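Local coordinates for immune protein (Enterobacter cloacae, PDB 6D7Y), which binds the toxic C-terminal tip of the contact-dependent growth inhibition protein CdiA and, as its immunity protein, probably neutralises it, at residues 105-119 / 143-155. Residues are numbered along the deposited sequence; the frame is centred on the assembly and turned at random.
Sequences FNSAGKVMLEFQKYM and TRFFTNNRLGPLL
The amide nitrogen of Gln116 reaches from helix 105-126 into the hairpin turn, where NE2 donates to Asn148 O at 3.0 Å. The bond is nearly straight (169° at the hydrogen), and the acceptor lies in the plane of the Gln116 amide, whereas the nitrogen itself sits 24° out of the plane of the Asn148 carbonyl. Arg150 O, across the type II' turn from Thr147 to Arg150, stands 3.1 Å from the same NE2. The reach comes from an extended side chain, CG anti to the backbone N (chi1 -174°). On its way the chain also covers Phe146: Gln116 CB lies almost squarely over one ring face, 3.8 Å from the centroid, a CH-pi contact. The selenium of selenomethionine Met119 meets the edge of that ring at CZ (3.8 Å). One residue earlier, Phe145 receives Met112 CG over a face, 4.0 Å from its centroid, while Phe105 CD2 approaches its edge at CZ (3.9 Å). Gly109, lacking a side chain, lets Phe145 CE2 come within 3.6 Å of its CA. Phe145 and Phe146 both pair with Gly133 of strand 130-135 in a classic beta bulge, consistent with both side chains turning to the helix. The helix thus packs on the C-terminal hairpin at the edge of the antiparallel sheet largely through apolar and aromatic contacts, with the Gln116 NE2 to Asn148 O bond tying the turn to the helix.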
ATOM      1  N   PHE B 105       9.092   9.000 -15.404  1.00 29.96           N
ATOM      2  CA  PHE B 105       8.500   9.892 -14.398  1.00 30.00           C
ATOM      3  C   PHE B 105       7.183  10.519 -14.838  1.00 32.10           C
ATOM      4  O   PHE B 105       6.306  10.752 -14.008  1.00 30.73           O
ATOM      5  CB  PHE B 105       9.493  10.983 -13.947  1.00 28.96           C
ATOM      6  CG  PHE B 105      10.503  10.508 -12.930  1.00 28.19           C
ATOM      7  CD1 PHE B 105      11.676   9.902 -13.322  1.00 28.31           C
ATOM      8  CD2 PHE B 105      10.267  10.672 -11.571  1.00 26.98           C
ATOM      9  CE1 PHE B 105      12.593   9.460 -12.383  1.00 27.40           C
ATOM     10  CE2 PHE B 105      11.174  10.234 -10.630  1.00 26.44           C
ATOM     11  CZ  PHE B 105      12.349   9.623 -11.045  1.00 26.85           C
ATOM     12  N   ASN B 106       7.043  10.771 -16.134  1.00 34.63           N
ATOM     13  CA  ASN B 106       5.824  11.373 -16.658  1.00 39.13           C
ATOM     14  C   ASN B 106       4.623  10.451 -16.463  1.00 35.88           C
ATOM     15  O   ASN B 106       3.589  10.895 -15.965  1.00 34.59           O
ATOM     16  CB  ASN B 106       6.021  11.761 -18.131  1.00 45.17           C
ATOM     17  CG  ASN B 106       7.138  12.784 -18.312  1.00 50.38           C
ATOM     18  OD1 ASN B 106       7.424  13.581 -17.409  1.00 58.13           O
ATOM     19  ND2 ASN B 106       7.779  12.767 -19.485  1.00 57.83           N
ATOM     20  N   SER B 107       4.776   9.166 -16.795  1.00 34.52           N
ATOM     21  CA  SER B 107       3.687   8.192 -16.625  1.00 33.93           C
ATOM     22  C   SER B 107       3.444   7.946 -15.130  1.00 32.14           C
ATOM     23  O   SER B 107       2.294   7.863 -14.701  1.00 29.26           O
ATOM     24  CB  SER B 107       3.953   6.895 -17.404  1.00 35.88           C
ATOM     25  OG  SER B 107       5.187   6.310 -17.030  1.00 37.59           O
ATOM     26  N   ALA B 108       4.523   7.881 -14.335  1.00 28.24           N
ATOM     27  CA  ALA B 108       4.394   7.724 -12.885  1.00 26.22           C
ATOM     28  C   ALA B 108       3.567   8.860 -12.290  1.00 25.51           C
ATOM     29  O   ALA B 108       2.708   8.629 -11.439  1.00 26.77           O
ATOM     30  CB  ALA B 108       5.779   7.709 -12.238  1.00 26.11           C
ATOM     31  N   GLY B 109       3.823  10.084 -12.739  1.00 25.81           N
ATOM     32  CA  GLY B 109       3.107  11.261 -12.240  1.00 26.05           C
ATOM     33  C   GLY B 109       1.616  11.181 -12.435  1.00 27.20           C
ATOM     34  O   GLY B 109       0.846  11.634 -11.592  1.00 27.32           O
ATOM     35  N   LYS B 110       1.189  10.599 -13.554  1.00 28.88           N
ATOM     36  CA  LYS B 110      -0.247  10.449 -13.843  1.00 31.25           C
ATOM     37  C   LYS B 110      -0.880   9.452 -12.885  1.00 30.53           C
ATOM     38  O   LYS B 110      -1.954   9.719 -12.324  1.00 31.94           O
ATOM     39  CB  LYS B 110      -0.451  10.056 -15.307  1.00 34.29           C
ATOM     40  CG  LYS B 110      -0.004  11.151 -16.259  1.00 36.55           C
ATOM     41  CD  LYS B 110      -0.130  10.728 -17.719  1.00 39.99           C
ATOM     42  CE  LYS B 110       0.230  11.872 -18.658  1.00 42.25           C
ATOM     43  NZ  LYS B 110       0.254  11.406 -20.071  1.00 46.16           N
ATOM     44  N   VAL B 111      -0.178   8.339 -12.654  1.00 30.02           N
ATOM     45  CA  VAL B 111      -0.613   7.290 -11.718  1.00 29.74           C
ATOM     46  C   VAL B 111      -0.661   7.849 -10.295  1.00 28.59           C
ATOM     47  O   VAL B 111      -1.601   7.584  -9.527  1.00 28.90           O
ATOM     48  CB  VAL B 111       0.347   6.076 -11.784  1.00 30.62           C
ATOM     49  CG1 VAL B 111       0.049   5.062 -10.684  1.00 31.36           C
ATOM     50  CG2 VAL B 111       0.258   5.425 -13.152  1.00 33.23           C
HETATM   51  N   MSE B 112       0.335   8.657  -9.952  1.00 27.88           N
HETATM   52  CA  MSE B 112       0.384   9.261  -8.625  1.00 28.23           C
HETATM   53  C   MSE B 112      -0.818  10.132  -8.335  1.00 28.85           C
HETATM   54  O   MSE B 112      -1.371  10.081  -7.227  1.00 29.30           O
HETATM   55  CB  MSE B 112       1.677  10.064  -8.475  1.00 28.67           C
HETATM   56  CG  MSE B 112       2.872   9.129  -8.410  1.00 29.45           C
HETATM   57 SE   MSE B 112       2.913   8.330  -6.610  1.00 35.85          SE
HETATM   58  CE  MSE B 112       4.416   7.126  -6.850  1.00 29.48           C
ATOM     59  N   LEU B 113      -1.215  10.965  -9.297  1.00 30.20           N
ATOM     60  CA  LEU B 113      -2.378  11.834  -9.110  1.00 31.89           C
ATOM     61  C   LEU B 113      -3.659  11.023  -8.953  1.00 32.16           C
ATOM     62  O   LEU B 113      -4.550  11.410  -8.191  1.00 31.46           O
ATOM     63  CB  LEU B 113      -2.498  12.900 -10.200  1.00 34.98           C
ATOM     64  CG  LEU B 113      -1.478  14.048 -10.162  1.00 37.05           C
ATOM     65  CD1 LEU B 113      -1.740  15.007 -11.308  1.00 39.29           C
ATOM     66  CD2 LEU B 113      -1.536  14.817  -8.845  1.00 37.69           C
ATOM     67  N   GLU B 114      -3.746   9.891  -9.640  1.00 32.60           N
ATOM     68  CA  GLU B 114      -4.900   9.012  -9.486  1.00 34.49           C
ATOM     69  C   GLU B 114      -4.876   8.379  -8.096  1.00 32.19           C
ATOM     70  O   GLU B 114      -5.922   8.271  -7.457  1.00 33.05           O
ATOM     71  CB  GLU B 114      -4.965   7.960 -10.597  1.00 37.46           C
ATOM     72  CG  GLU B 114      -5.249   8.535 -11.978  1.00 41.00           C
ATOM     73  CD  GLU B 114      -6.628   9.185 -12.140  1.00 46.14           C
ATOM     74  OE1 GLU B 114      -6.916   9.650 -13.266  1.00 53.18           O
ATOM     75  OE2 GLU B 114      -7.439   9.249 -11.183  1.00 48.45           O
ATOM     76  N   PHE B 115      -3.692   7.982  -7.611  1.00 29.78           N
ATOM     77  CA  PHE B 115      -3.598   7.444  -6.248  1.00 28.58           C
ATOM     78  C   PHE B 115      -3.993   8.488  -5.221  1.00 28.34           C
ATOM     79  O   PHE B 115      -4.690   8.173  -4.248  1.00 28.06           O
ATOM     80  CB  PHE B 115      -2.197   6.927  -5.909  1.00 26.81           C
ATOM     81  CG  PHE B 115      -1.995   5.471  -6.196  1.00 26.50           C
ATOM     82  CD1 PHE B 115      -2.587   4.519  -5.376  1.00 27.98           C
ATOM     83  CD2 PHE B 115      -1.174   5.051  -7.221  1.00 26.74           C
ATOM     84  CE1 PHE B 115      -2.400   3.166  -5.597  1.00 28.81           C
ATOM     85  CE2 PHE B 115      -0.968   3.698  -7.442  1.00 27.70           C
ATOM     86  CZ  PHE B 115      -1.583   2.752  -6.628  1.00 27.93           C
ATOM     87  N   GLN B 116      -3.529   9.728  -5.420  1.00 28.53           N
ATOM     88  CA  GLN B 116      -3.869  10.820  -4.484  1.00 29.99           C
ATOM     89  C   GLN B 116      -5.394  10.955  -4.338  1.00 32.49           C
ATOM     90  O   GLN B 116      -5.921  11.093  -3.224  1.00 32.19           O
ATOM     91  CB  GLN B 116      -3.258  12.171  -4.922  1.00 30.52           C
ATOM     92  CG  GLN B 116      -3.471  13.280  -3.875  1.00 33.12           C
ATOM     93  CD  GLN B 116      -2.974  14.657  -4.294  1.00 37.27           C
ATOM     94  OE1 GLN B 116      -3.043  15.024  -5.467  1.00 42.95           O
ATOM     95  NE2 GLN B 116      -2.497  15.454  -3.312  1.00 36.04           N
ATOM     96  N   LYS B 117      -6.094  10.941  -5.468  1.00 35.20           N
ATOM     97  CA  LYS B 117      -7.559  11.045  -5.467  1.00 38.44           C
ATOM     98  C   LYS B 117      -8.214   9.868  -4.749  1.00 37.81           C
ATOM     99  O   LYS B 117      -9.107  10.054  -3.906  1.00 38.34           O
ATOM    100  CB  LYS B 117      -8.098  11.098  -6.895  1.00 42.43           C
ATOM    101  CG  LYS B 117      -7.697  12.319  -7.698  1.00 44.42           C
ATOM    102  CD  LYS B 117      -8.195  12.172  -9.131  1.00 49.31           C
ATOM    103  CE  LYS B 117      -7.780  13.341 -10.007  1.00 51.39           C
ATOM    104  NZ  LYS B 117      -8.361  14.613  -9.502  1.00 54.37           N
ATOM    105  N   TYR B 118      -7.790   8.663  -5.122  1.00 36.74           N
ATOM    106  CA  TYR B 118      -8.281   7.426  -4.526  1.00 36.82           C
ATOM    107  C   TYR B 118      -8.105   7.377  -3.010  1.00 35.15           C
ATOM    108  O   TYR B 118      -9.059   7.094  -2.277  1.00 36.33           O
ATOM    109  CB  TYR B 118      -7.599   6.201  -5.162  1.00 37.74           C
ATOM    110  CG  TYR B 118      -7.903   4.929  -4.407  1.00 38.74           C
ATOM    111  CD1 TYR B 118      -9.191   4.408  -4.392  1.00 42.05           C
ATOM    112  CD2 TYR B 118      -6.915   4.261  -3.695  1.00 38.12           C
ATOM    113  CE1 TYR B 118      -9.495   3.260  -3.684  1.00 43.69           C
ATOM    114  CE2 TYR B 118      -7.206   3.106  -2.987  1.00 39.98           C
ATOM    115  CZ  TYR B 118      -8.499   2.610  -2.987  1.00 43.05           C
ATOM    116  OH  TYR B 118      -8.816   1.470  -2.285  1.00 47.28           O
HETATM  117  N   MSE B 119      -6.899   7.684  -2.544  1.00 32.42           N
HETATM  118  CA  MSE B 119      -6.568   7.642  -1.107  1.00 31.95           C
HETATM  119  C   MSE B 119      -7.306   8.694  -0.343  1.00 32.72           C
HETATM  120  O   MSE B 119      -7.837   8.428   0.737  1.00 34.01           O
HETATM  121  CB  MSE B 119      -5.048   7.794  -0.920  1.00 30.21           C
HETATM  122  CG  MSE B 119      -4.324   6.575  -1.476  1.00 30.43           C
HETATM  123 SE   MSE B 119      -2.392   6.923  -1.678  1.00 31.15          SE
HETATM  124  CE  MSE B 119      -1.847   5.786  -0.172  1.00 27.38           C
ATOM    125  N   THR B 143      11.469  13.593  -3.038  1.00 21.10           N
ATOM    126  CA  THR B 143      11.050  12.911  -4.255  1.00 19.33           C
ATOM    127  C   THR B 143       9.584  12.461  -4.259  1.00 18.16           C
ATOM    128  O   THR B 143       9.193  11.555  -5.009  1.00 17.34           O
ATOM    129  CB  THR B 143      12.024  11.761  -4.659  1.00 18.99           C
ATOM    130  OG1 THR B 143      12.234  10.880  -3.552  1.00 19.49           O
ATOM    131  CG2 THR B 143      13.345  12.318  -5.092  1.00 19.64           C
ATOM    132  N   ARG B 144       8.746  13.102  -3.450  1.00 17.70           N
ATOM    133  CA  ARG B 144       7.339  12.804  -3.473  1.00 17.61           C
ATOM    134  C   ARG B 144       6.598  13.541  -4.589  1.00 18.31           C
ATOM    135  O   ARG B 144       7.017  14.613  -5.051  1.00 19.51           O
ATOM    136  CB  ARG B 144       6.653  13.172  -2.149  1.00 18.51           C
ATOM    137  CG  ARG B 144       7.029  12.292  -0.982  1.00 18.44           C
ATOM    138  CD  ARG B 144       6.263  12.703   0.282  1.00 19.85           C
ATOM    139  NE  ARG B 144       6.747  11.981   1.445  1.00 20.25           N
ATOM    140  CZ  ARG B 144       6.350  12.224   2.694  1.00 22.33           C
ATOM    141  NH1 ARG B 144       6.899  11.558   3.696  1.00 23.00           N
ATOM    142  NH2 ARG B 144       5.442  13.160   2.940  1.00 23.24           N
ATOM    143  N   PHE B 145       5.498  12.930  -5.004  1.00 19.19           N
ATOM    144  CA  PHE B 145       4.536  13.503  -5.969  1.00 20.81           C
ATOM    145  C   PHE B 145       3.383  14.120  -5.179  1.00 21.58           C
ATOM    146  O   PHE B 145       2.712  15.050  -5.662  1.00 23.42           O
ATOM    147  CB  PHE B 145       3.998  12.479  -6.943  1.00 22.89           C
ATOM    148  CG  PHE B 145       4.975  12.084  -8.002  1.00 24.00           C
ATOM    149  CD1 PHE B 145       5.921  11.087  -7.764  1.00 25.95           C
ATOM    150  CD2 PHE B 145       4.950  12.696  -9.238  1.00 26.31           C
ATOM    151  CE1 PHE B 145       6.828  10.715  -8.745  1.00 26.49           C
ATOM    152  CE2 PHE B 145       5.854  12.316 -10.235  1.00 27.33           C
ATOM    153  CZ  PHE B 145       6.777  11.328  -9.990  1.00 26.60           C
ATOM    154  N   PHE B 146       3.113  13.582  -4.002  1.00 20.25           N
ATOM    155  CA  PHE B 146       2.070  14.166  -3.152  1.00 21.48           C
ATOM    156  C   PHE B 146       2.172  13.737  -1.691  1.00 21.01           C
ATOM    157  O   PHE B 146       2.745  12.713  -1.369  1.00 18.98           O
ATOM    158  CB  PHE B 146       0.645  13.797  -3.685  1.00 22.21           C
ATOM    159  CG  PHE B 146       0.309  12.345  -3.559  1.00 21.85           C
ATOM    160  CD1 PHE B 146       0.645  11.450  -4.572  1.00 21.45           C
ATOM    161  CD2 PHE B 146      -0.298  11.853  -2.411  1.00 22.31           C
ATOM    162  CE1 PHE B 146       0.341  10.099  -4.453  1.00 21.31           C
ATOM    163  CE2 PHE B 146      -0.592  10.505  -2.282  1.00 22.47           C
ATOM    164  CZ  PHE B 146      -0.264   9.619  -3.304  1.00 21.15           C
ATOM    165  N   THR B 147       1.592  14.556  -0.801  1.00 22.34           N
ATOM    166  CA  THR B 147       1.499  14.216   0.596  1.00 23.19           C
ATOM    167  C   THR B 147       0.100  14.690   0.979  1.00 24.24           C
ATOM    168  O   THR B 147      -0.210  15.871   0.834  1.00 24.68           O
ATOM    169  CB  THR B 147       2.514  14.924   1.498  1.00 24.17           C
ATOM    170  OG1 THR B 147       3.829  14.606   1.079  1.00 23.07           O
ATOM    171  CG2 THR B 147       2.319  14.470   2.959  1.00 25.02           C
ATOM    172  N   ASN B 148      -0.737  13.764   1.430  1.00 24.55           N
ATOM    173  CA  ASN B 148      -2.131  14.059   1.776  1.00 27.87           C
ATOM    174  C   ASN B 148      -2.821  14.803   0.627  1.00 28.96           C
ATOM    175  O   ASN B 148      -2.755  14.344  -0.507  1.00 28.77           O
ATOM    176  CB  ASN B 148      -2.202  14.810   3.108  1.00 29.00           C
ATOM    177  CG  ASN B 148      -1.689  13.977   4.247  1.00 29.77           C
ATOM    178  OD1 ASN B 148      -1.846  12.755   4.243  1.00 28.85           O
ATOM    179  ND2 ASN B 148      -1.106  14.622   5.253  1.00 31.62           N
ATOM    180  N   ASN B 149      -3.393  15.973   0.906  1.00 31.90           N
ATOM    181  CA  ASN B 149      -4.084  16.751  -0.115  1.00 33.73           C
ATOM    182  C   ASN B 149      -3.195  17.822  -0.772  1.00 34.52           C
ATOM    183  O   ASN B 149      -3.713  18.747  -1.386  1.00 36.87           O
ATOM    184  CB  ASN B 149      -5.345  17.390   0.488  1.00 36.27           C
ATOM    185  CG  ASN B 149      -5.049  18.326   1.690  1.00 38.40           C
ATOM    186  OD1 ASN B 149      -3.944  18.324   2.264  1.00 37.33           O
ATOM    187  ND2 ASN B 149      -6.059  19.104   2.088  1.00 40.44           N
ATOM    188  N   ARG B 150      -1.874  17.695  -0.621  1.00 32.23           N
ATOM    189  CA  ARG B 150      -0.912  18.638  -1.165  1.00 33.24           C
ATOM    190  C   ARG B 150      -0.129  18.024  -2.308  1.00 32.04           C
ATOM    191  O   ARG B 150       0.147  16.831  -2.301  1.00 29.95           O
ATOM    192  CB  ARG B 150       0.074  19.043  -0.080  1.00 33.67           C
ATOM    193  CG  ARG B 150      -0.593  19.755   1.047  1.00 36.48           C
ATOM    194  CD  ARG B 150       0.389  20.170   2.107  1.00 38.78           C
ATOM    195  NE  ARG B 150       0.763  19.142   3.074  1.00 38.40           N
ATOM    196  CZ  ARG B 150       1.912  18.487   3.135  1.00 37.25           C
ATOM    197  NH1 ARG B 150       2.094  17.640   4.132  1.00 37.48           N
ATOM    198  NH2 ARG B 150       2.889  18.665   2.239  1.00 40.73           N
ATOM    199  N   LEU B 151       0.309  18.860  -3.239  1.00 35.94           N
ATOM    200  CA  LEU B 151       1.060  18.380  -4.407  1.00 38.57           C
ATOM    201  C   LEU B 151       2.536  18.637  -4.365  1.00 38.16           C
ATOM    202  O   LEU B 151       3.027  19.501  -3.614  1.00 39.29           O
ATOM    203  CB  LEU B 151       0.530  19.040  -5.680  1.00 44.10           C
ATOM    204  CG  LEU B 151      -0.903  18.749  -6.099  1.00 47.09           C
ATOM    205  CD1 LEU B 151      -1.245  19.603  -7.309  1.00 50.53           C
ATOM    206  CD2 LEU B 151      -1.104  17.278  -6.403  1.00 44.91           C
ATOM    207  N   GLY B 152       3.252  17.856  -5.183  1.00 35.55           N
ATOM    208  CA  GLY B 152       4.683  18.028  -5.360  1.00 34.25           C
ATOM    209  C   GLY B 152       5.469  17.396  -4.255  1.00 31.64           C
ATOM    210  O   GLY B 152       4.888  16.683  -3.416  1.00 32.12           O
ATOM    211  N   PRO B 153       6.774  17.655  -4.211  1.00 29.30           N
ATOM    212  CA  PRO B 153       7.504  18.532  -5.124  1.00 29.41           C
ATOM    213  C   PRO B 153       7.695  18.074  -6.564  1.00 29.95           C
ATOM    214  O   PRO B 153       7.998  18.912  -7.407  1.00 32.59           O
ATOM    215  CB  PRO B 153       8.867  18.671  -4.454  1.00 30.45           C
ATOM    216  CG  PRO B 153       9.012  17.465  -3.619  1.00 28.65           C
ATOM    217  CD  PRO B 153       7.637  17.132  -3.143  1.00 28.43           C
ATOM    218  N   LEU B 154       7.557  16.785  -6.862  1.00 27.86           N
ATOM    219  CA  LEU B 154       7.677  16.343  -8.248  1.00 30.34           C
ATOM    220  C   LEU B 154       6.312  16.542  -8.910  1.00 35.03           C
ATOM    221  O   LEU B 154       5.274  16.190  -8.337  1.00 34.76           O
ATOM    222  CB  LEU B 154       8.087  14.883  -8.338  1.00 28.20           C
ATOM    223  CG  LEU B 154       9.349  14.534  -7.565  1.00 29.07           C
ATOM    224  CD1 LEU B 154       9.789  13.129  -7.945  1.00 28.16           C
ATOM    225  CD2 LEU B 154      10.465  15.514  -7.840  1.00 31.51           C
ATOM    226  N   LEU B 155       6.329  17.093 -10.120  1.00 42.94           N
ATOM    227  CA  LEU B 155       5.108  17.391 -10.888  1.00 48.13           C
ATOM    228  C   LEU B 155       5.284  16.963 -12.337  1.00 52.64           C
ATOM    229  O   LEU B 155       4.313  16.678 -13.050  1.00 56.60           O
ATOM    230  CB  LEU B 155       4.814  18.889 -10.829  1.00 52.61           C
ATOM    231  CG  LEU B 155       4.513  19.463  -9.440  1.00 54.62           C
ATOM    232  CD1 LEU B 155       4.506  20.982  -9.464  1.00 58.50           C
ATOM    233  CD2 LEU B 155       3.198  18.920  -8.907  1.00 55.72           C
ATOM    234  OXT LEU B 155       6.422  16.888 -12.821  1.00 54.07           O
TER